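Local structure of PncC family amidohydrolase (6L19) at residues V89-A93 with S105-S109. The protein probably acts as an amidohydrolase of the PncC (competence- and damage-inducible CinA C-terminal) family, whose characterised members deamidate nicotinamide mononucleotide. The protein carries 3 engineered substitutions. Sequence-based numbering, arbitrary orientation.
Sequences VTEMA and SIAIS
Ala107 CB presses into the helix surface bounded by Val89, Met92 and Ala93, a worked example of how a small residue lets a helix lie close on a sheet. The methyl meets Met92 CB at 3.7 Å and Ala93 CB at 3.9 Å, and it also touches Val89 O, the carbonyl that accepts the helical bond from Ala93 N. Ala93 and Ala107 are the pair whose CA atoms come nearest, consistent with the axes of the short segments approaching to 7.3 Å; the helix runs roughly antiparallel to the strand, at 142°.

The two serines flanking Ala107 along the strand are used differently. Ser105 OG donates to Ala93 O over 2.7 Å. The hydroxyl approaches from above the carbonyl plane, 44° out of it, rather than along a lone pair. Its chi1 of 63° sets OG between the backbone N and the carbonyl carbon, from where it also packs against Ala93 CB. At the other end Ser109 contributes mainly its CB, which is met by Val89 CG1 at 3.7 Å and by Met92 SD at 4.0 Å. Val89 CG1 also lies against the backbone N of Ser109. Met92, whose chain bends at its last torsion, brings CE near Ile108 O. Ser109 OG is hydrogen-bonded to Ala83 O.

The contact is wholly buried on one face of the mixed sheet: helix 86-100 is the last in the connection from strand 55-61, over strand 30-35, to parallel strand 104-110. Strand 104-110 is bonded through its backbone to strand 30-35 on one edge and strand 125-132 on the other, while Ile106 and Ile108 point away from helix 86-100. Beyond the pair, Met92 reaches Leu71 and Lys67 of helix 64-71, and Val89 packs on Ala129 of strand 125-132.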
loop_
_atom_site.group_PDB
_atom_site.type_symbol
_atom_site.label_atom_id
_atom_site.label_comp_id
_atom_site.label_asym_id
_atom_site.label_seq_id
_atom_site.Cartn_x
_atom_site.Cartn_y
_atom_site.Cartn_z
ATOM N N VAL A 89 4.518 -12.087 11.288
ATOM C CA VAL A 89 3.991 -12.058 9.912
ATOM C C VAL A 89 2.847 -13.049 9.741
ATOM O O VAL A 89 1.937 -12.815 8.934
ATOM C CB VAL A 89 5.083 -12.296 8.849
ATOM C CG1 VAL A 89 5.978 -11.058 8.692
ATOM C CG2 VAL A 89 5.910 -13.547 9.158
ATOM N N THR A 90 2.850 -14.157 10.495
ATOM C CA THR A 90 1.691 -15.048 10.483
ATOM C C THR A 90 0.435 -14.308 10.916
ATOM O O THR A 90 -0.626 -14.436 10.289
ATOM C CB THR A 90 1.924 -16.253 11.393
ATOM O OG1 THR A 90 3.012 -17.015 10.881
ATOM C CG2 THR A 90 0.666 -17.150 11.429
ATOM N N GLU A 91 0.538 -13.517 11.987
ATOM C CA GLU A 91 -0.629 -12.772 12.444
ATOM C C GLU A 91 -1.004 -11.686 11.447
ATOM O O GLU A 91 -2.193 -11.500 11.152
ATOM C CB GLU A 91 -0.376 -12.189 13.843
ATOM C CG GLU A 91 -0.294 -13.303 14.916
ATOM C CD GLU A 91 0.023 -12.789 16.319
ATOM O OE1 GLU A 91 -0.189 -11.591 16.597
ATOM O OE2 GLU A 91 0.495 -13.600 17.146
ATOM N N MET A 92 -0.007 -10.981 10.888
ATOM C CA MET A 92 -0.320 -9.968 9.881
ATOM C C MET A 92 -1.056 -10.581 8.691
ATOM O O MET A 92 -2.016 -9.995 8.179
ATOM C CB MET A 92 0.937 -9.232 9.378
ATOM C CG MET A 92 1.650 -8.277 10.369
ATOM S SD MET A 92 3.379 -7.841 9.851
ATOM C CE MET A 92 2.873 -6.818 8.524
ATOM N N ALA A 93 -0.621 -11.765 8.239
ATOM C CA ALA A 93 -1.193 -12.373 7.039
ATOM C C ALA A 93 -2.624 -12.841 7.279
ATOM O O ALA A 93 -3.491 -12.684 6.410
ATOM C CB ALA A 93 -0.316 -13.544 6.591
ATOM N N SER A 105 -3.046 -14.163 1.197
ATOM C CA SER A 105 -2.374 -12.969 1.677
ATOM C C SER A 105 -0.873 -13.205 1.758
ATOM O O SER A 105 -0.414 -14.327 1.974
ATOM C CB SER A 105 -2.905 -12.527 3.048
ATOM O OG SER A 105 -2.636 -13.519 4.016
ATOM N N ILE A 106 -0.119 -12.125 1.559
ATOM C CA ILE A 106 1.320 -12.078 1.776
ATOM C C ILE A 106 1.570 -11.010 2.821
ATOM O O ILE A 106 1.034 -9.903 2.715
ATOM C CB ILE A 106 2.095 -11.733 0.484
ATOM C CG1 ILE A 106 1.728 -12.675 -0.664
ATOM C CG2 ILE A 106 3.607 -11.751 0.736
ATOM C CD1 ILE A 106 2.279 -12.187 -2.038
ATOM N N ALA A 107 2.368 -11.332 3.825
ATOM C CA ALA A 107 2.829 -10.349 4.791
ATOM C C ALA A 107 4.348 -10.334 4.773
ATOM O O ALA A 107 4.987 -11.391 4.706
ATOM C CB ALA A 107 2.340 -10.656 6.221
ATOM N N ILE A 108 4.917 -9.138 4.853
ATOM C CA ILE A 108 6.363 -8.942 4.867
ATOM C C ILE A 108 6.693 -8.020 6.034
ATOM O O ILE A 108 6.103 -6.940 6.150
ATOM C CB ILE A 108 6.876 -8.317 3.553
ATOM C CG1 ILE A 108 6.523 -9.175 2.338
ATOM C CG2 ILE A 108 8.374 -8.124 3.623
ATOM C CD1 ILE A 108 6.930 -8.515 1.019
ATOM N N SER A 109 7.641 -8.424 6.880
ATOM C CA SER A 109 8.125 -7.512 7.903
ATOM C C SER A 109 9.621 -7.747 8.071
ATOM O O SER A 109 10.060 -8.888 8.245
ATOM C CB SER A 109 7.354 -7.704 9.218
ATOM O OG SER A 109 8.034 -7.143 10.323
#